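Local coordinates for protein putative phosphoribosyltransferase (Neisseria gonorrhoeae, PDB 5VOG) that binds the alarmone ppGpp and magnesium, and is probably a phosphoribosyltransferase of the type I family, its substrate not established, at residues W88-V101 against C117-V129. Sequence-based numbering, arbitrary orientation.
With MG (magnesium ion), chain F.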
# COMPACT_ATOMS: atom_id res chain seq x y z
N TRP A 88 3.02 2.58 -13.85
CA TRP A 88 1.71 2.99 -14.33
C TRP A 88 0.88 1.77 -14.70
O TRP A 88 1.38 0.64 -14.74
CB TRP A 88 1.82 3.97 -15.51
CG TRP A 88 0.63 4.85 -15.63
CD1 TRP A 88 -0.37 4.77 -16.56
CD2 TRP A 88 0.28 5.92 -14.75
NE1 TRP A 88 -1.32 5.74 -16.32
CE2 TRP A 88 -0.94 6.46 -15.21
CE3 TRP A 88 0.88 6.47 -13.62
CZ2 TRP A 88 -1.57 7.54 -14.59
CZ3 TRP A 88 0.26 7.55 -12.99
CH2 TRP A 88 -0.96 8.07 -13.48
N LEU A 89 -0.41 2.02 -14.93
CA LEU A 89 -1.35 1.00 -15.39
C LEU A 89 -1.32 1.01 -16.91
O LEU A 89 -2.06 1.75 -17.56
CB LEU A 89 -2.76 1.28 -14.88
CG LEU A 89 -3.10 0.83 -13.47
CD1 LEU A 89 -4.44 1.42 -13.08
CD2 LEU A 89 -3.14 -0.68 -13.40
N ASP A 90 -0.43 0.20 -17.48
CA ASP A 90 -0.21 0.09 -18.92
C ASP A 90 -0.38 -1.35 -19.37
O ASP A 90 0.45 -2.20 -19.01
CB ASP A 90 1.20 0.56 -19.30
CG ASP A 90 1.43 2.01 -19.00
OD1 ASP A 90 0.51 2.81 -19.25
OD2 ASP A 90 2.54 2.34 -18.53
N PRO A 91 -1.44 -1.69 -20.12
CA PRO A 91 -2.64 -0.90 -20.37
C PRO A 91 -3.56 -1.00 -19.16
O PRO A 91 -3.31 -1.82 -18.28
CB PRO A 91 -3.27 -1.58 -21.58
CG PRO A 91 -2.89 -3.01 -21.40
CD PRO A 91 -1.48 -2.98 -20.84
N VAL A 92 -4.61 -0.20 -19.13
CA VAL A 92 -5.65 -0.43 -18.12
C VAL A 92 -6.33 -1.76 -18.41
O VAL A 92 -6.72 -2.02 -19.56
CB VAL A 92 -6.66 0.72 -18.12
CG1 VAL A 92 -7.83 0.39 -17.20
CG2 VAL A 92 -5.99 2.01 -17.68
N PRO A 93 -6.48 -2.64 -17.41
CA PRO A 93 -7.12 -3.94 -17.65
C PRO A 93 -8.55 -3.78 -18.16
O PRO A 93 -9.25 -2.82 -17.81
CB PRO A 93 -7.09 -4.61 -16.28
CG PRO A 93 -5.93 -3.96 -15.58
CD PRO A 93 -5.93 -2.54 -16.05
N GLU A 94 -8.97 -4.74 -18.97
CA GLU A 94 -10.28 -4.65 -19.60
C GLU A 94 -11.41 -4.64 -18.57
O GLU A 94 -12.47 -4.05 -18.83
CB GLU A 94 -10.47 -5.79 -20.60
CG GLU A 94 -11.40 -5.46 -21.75
CD GLU A 94 -10.85 -4.36 -22.65
OE1 GLU A 94 -9.61 -4.20 -22.74
OE2 GLU A 94 -11.67 -3.66 -23.29
N VAL A 95 -11.21 -5.27 -17.41
CA VAL A 95 -12.26 -5.33 -16.40
C VAL A 95 -12.61 -3.95 -15.86
O VAL A 95 -13.69 -3.76 -15.28
CB VAL A 95 -11.85 -6.29 -15.26
CG1 VAL A 95 -10.75 -5.69 -14.40
CG2 VAL A 95 -13.05 -6.69 -14.41
N LEU A 96 -11.73 -2.96 -16.05
CA LEU A 96 -11.99 -1.61 -15.59
C LEU A 96 -12.61 -0.71 -16.66
O LEU A 96 -12.96 0.43 -16.35
CB LEU A 96 -10.70 -0.96 -15.07
CG LEU A 96 -10.09 -1.59 -13.83
CD1 LEU A 96 -8.85 -0.80 -13.41
CD2 LEU A 96 -11.11 -1.64 -12.70
N ARG A 97 -12.75 -1.19 -17.89
CA ARG A 97 -13.29 -0.35 -18.95
C ARG A 97 -14.73 0.02 -18.63
O ARG A 97 -15.55 -0.84 -18.31
CB ARG A 97 -13.22 -1.06 -20.30
CG ARG A 97 -13.80 -0.24 -21.44
CD ARG A 97 -13.72 -0.96 -22.78
NE ARG A 97 -12.34 -1.23 -23.18
CZ ARG A 97 -11.55 -0.36 -23.80
NH1 ARG A 97 -12.00 0.86 -24.09
NH2 ARG A 97 -10.31 -0.70 -24.13
N GLY A 98 -15.03 1.31 -18.71
CA GLY A 98 -16.37 1.78 -18.41
C GLY A 98 -16.77 1.72 -16.95
O GLY A 98 -17.96 1.89 -16.65
N LYS A 99 -15.83 1.50 -16.05
CA LYS A 99 -16.11 1.39 -14.63
C LYS A 99 -15.79 2.71 -13.91
O LYS A 99 -15.21 3.63 -14.48
CB LYS A 99 -15.30 0.25 -14.00
CG LYS A 99 -15.62 -1.12 -14.58
CD LYS A 99 -17.09 -1.46 -14.36
CE LYS A 99 -17.43 -2.85 -14.85
NZ LYS A 99 -18.86 -3.18 -14.59
N ASN A 100 -16.17 2.76 -12.64
CA ASN A 100 -15.91 3.91 -11.78
C ASN A 100 -14.66 3.62 -10.96
O ASN A 100 -14.61 2.61 -10.25
CB ASN A 100 -17.09 4.19 -10.86
CG ASN A 100 -18.36 4.50 -11.61
OD1 ASN A 100 -18.32 5.12 -12.67
ND2 ASN A 100 -19.49 4.08 -11.07
N VAL A 101 -13.67 4.51 -11.02
CA VAL A 101 -12.42 4.30 -10.29
C VAL A 101 -12.16 5.48 -9.36
O VAL A 101 -12.41 6.64 -9.72
CB VAL A 101 -11.23 4.06 -11.24
CG1 VAL A 101 -11.42 2.75 -12.01
CG2 VAL A 101 -11.02 5.23 -12.18
N CYS A 117 -1.78 12.97 -12.30
CA CYS A 117 -2.37 11.64 -12.37
C CYS A 117 -3.78 11.68 -12.93
O CYS A 117 -4.17 10.80 -13.71
CB CYS A 117 -2.38 10.99 -10.99
SG CYS A 117 -0.74 10.53 -10.39
N LEU A 118 -4.59 12.67 -12.52
CA LEU A 118 -5.95 12.74 -13.02
C LEU A 118 -5.97 13.03 -14.52
O LEU A 118 -6.77 12.43 -15.26
CB LEU A 118 -6.74 13.81 -12.26
CG LEU A 118 -6.97 13.46 -10.78
CD1 LEU A 118 -7.68 14.59 -10.02
CD2 LEU A 118 -7.73 12.13 -10.65
N LYS A 119 -5.11 13.94 -14.99
CA LYS A 119 -5.04 14.19 -16.43
C LYS A 119 -4.69 12.93 -17.19
O LYS A 119 -5.26 12.66 -18.26
CB LYS A 119 -4.03 15.29 -16.72
CG LYS A 119 -4.57 16.70 -16.48
CD LYS A 119 -3.59 17.75 -16.97
CE LYS A 119 -4.19 19.15 -16.86
NZ LYS A 119 -3.26 20.19 -17.39
N GLU A 120 -3.75 12.13 -16.67
CA GLU A 120 -3.38 10.90 -17.36
C GLU A 120 -4.51 9.89 -17.35
O GLU A 120 -4.75 9.21 -18.35
CB GLU A 120 -2.12 10.31 -16.72
CG GLU A 120 -0.87 11.11 -16.98
CD GLU A 120 -0.58 11.27 -18.46
OE1 GLU A 120 -0.62 10.26 -19.19
OE2 GLU A 120 -0.32 12.42 -18.89
N LEU A 121 -5.22 9.76 -16.22
CA LEU A 121 -6.28 8.77 -16.13
C LEU A 121 -7.52 9.16 -16.93
O LEU A 121 -8.29 8.28 -17.33
CB LEU A 121 -6.64 8.51 -14.67
CG LEU A 121 -5.53 7.81 -13.86
CD1 LEU A 121 -5.83 7.84 -12.38
CD2 LEU A 121 -5.35 6.38 -14.35
N LEU A 122 -7.71 10.45 -17.20
CA LEU A 122 -8.83 10.86 -18.05
C LEU A 122 -8.63 10.49 -19.51
O LEU A 122 -9.57 10.59 -20.30
CB LEU A 122 -9.07 12.37 -17.92
CG LEU A 122 -9.72 12.80 -16.61
CD1 LEU A 122 -9.83 14.31 -16.52
CD2 LEU A 122 -11.09 12.15 -16.44
N LYS A 123 -7.41 10.08 -19.89
CA LYS A 123 -7.18 9.54 -21.23
C LYS A 123 -7.77 8.16 -21.42
O LYS A 123 -7.84 7.68 -22.56
CB LYS A 123 -5.68 9.48 -21.51
CG LYS A 123 -5.01 10.84 -21.52
CD LYS A 123 -3.52 10.67 -21.71
CE LYS A 123 -2.84 12.01 -21.91
NZ LYS A 123 -1.37 11.82 -21.93
N GLU A 124 -8.20 7.51 -20.34
CA GLU A 124 -8.67 6.13 -20.39
C GLU A 124 -10.19 6.09 -20.50
O GLU A 124 -10.88 7.10 -20.41
CB GLU A 124 -8.21 5.37 -19.14
CG GLU A 124 -6.72 5.47 -18.84
CD GLU A 124 -5.86 4.70 -19.81
OE1 GLU A 124 -6.40 3.89 -20.61
OE2 GLU A 124 -4.63 4.89 -19.77
N ASP A 125 -10.70 4.88 -20.68
CA ASP A 125 -12.13 4.66 -20.89
C ASP A 125 -12.81 4.26 -19.58
O ASP A 125 -13.31 3.15 -19.42
CB ASP A 125 -12.35 3.61 -21.98
CG ASP A 125 -13.80 3.52 -22.43
OD1 ASP A 125 -14.61 4.37 -22.03
OD2 ASP A 125 -14.12 2.58 -23.19
N PHE A 126 -12.78 5.18 -18.62
CA PHE A 126 -13.52 5.03 -17.38
C PHE A 126 -14.85 5.78 -17.48
O PHE A 126 -14.99 6.73 -18.25
CB PHE A 126 -12.73 5.57 -16.19
CG PHE A 126 -11.40 4.90 -15.96
CD1 PHE A 126 -11.32 3.54 -15.75
CD2 PHE A 126 -10.24 5.65 -15.92
CE1 PHE A 126 -10.10 2.92 -15.53
CE2 PHE A 126 -9.00 5.05 -15.69
CZ PHE A 126 -8.94 3.68 -15.49
N ASP A 127 -15.81 5.35 -16.67
CA ASP A 127 -17.05 6.10 -16.51
C ASP A 127 -16.80 7.32 -15.63
O ASP A 127 -16.67 8.44 -16.13
CB ASP A 127 -18.14 5.20 -15.91
CG ASP A 127 -19.47 5.92 -15.75
OD1 ASP A 127 -19.59 7.08 -16.19
OD2 ASP A 127 -20.41 5.32 -15.19
N THR A 128 -16.75 7.12 -14.31
CA THR A 128 -16.46 8.18 -13.36
C THR A 128 -15.07 7.97 -12.79
O THR A 128 -14.74 6.86 -12.34
CB THR A 128 -17.48 8.20 -12.22
OG1 THR A 128 -18.78 8.51 -12.74
CG2 THR A 128 -17.11 9.25 -11.17
N VAL A 129 -14.25 9.02 -12.81
CA VAL A 129 -13.01 9.09 -12.05
C VAL A 129 -13.24 10.05 -10.89
O VAL A 129 -13.58 11.22 -11.10
CB VAL A 129 -11.84 9.57 -12.92
CG1 VAL A 129 -10.56 9.66 -12.08
CG2 VAL A 129 -11.64 8.64 -14.11
MG MG F . -0.61 3.82 -20.72
O HOH W 1 -3.43 6.67 -18.22
O HOH W 2 -2.41 3.46 -19.40
O HOH W 3 -4.89 1.55 -21.36
O HOH W 4 -20.05 2.58 -14.78
O HOH W 5 -21.71 4.93 -13.02
O HOH W 6 -0.80 6.09 -19.88
O HOH W 7 -0.29 1.83 -21.94
O HOH W 8 1.24 3.87 -21.58
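Trp-88 packs its six-membered ring against Cys-117, Glu-120 and Leu-121 of helix 112-121. Its CZ2 lies 3.5 Å from Glu-120 CB and also touches Leu-121 CD2. Cys-117 SG comes in at the ring edge, near the ring plane, 4.0 Å from Trp-88 CH2. With chi1 at -154° the indole swings away from the backbone N and its six-membered ring reaches the helix. The indole NE1 gives its hydrogen to a water that in turn donates to Glu-120 O and Glu-124 OE2.

Phe-126 is the second large side chain of the contact. Val-101 CG2 sits over the centre of one ring face, a CH-pi contact 3.8 Å from the centroid. Val-92 CG1 and Leu-96 CB both meet Phe-126 CE1. Both segments belong to a beta-alpha-beta crossover of the phosphoribosyltransferase fold: the parallel neighbours 101-105 and 129-133 are joined through helix 112-121. Val-101 N bonds to Thr-128 O (2.9 Å), beside the parallel pair Val-101 and Val-129. Thr-128 N is held by Asn-100 OD1, in the carbonyl plane on a lone pair.

Further out, Gly-98 N makes a nearly straight bond (174°) to Asp-125 O. Arg-97 NH1 reaches the anti lone pair of Asp-125 OD2 at 2.9 Å. A magnesium ion is bound by Asp-90 OD1 (2.1 Å). One of its waters also donates to Leu-89 O and Glu-124 OE2, so Glu-124 belongs to the second shell.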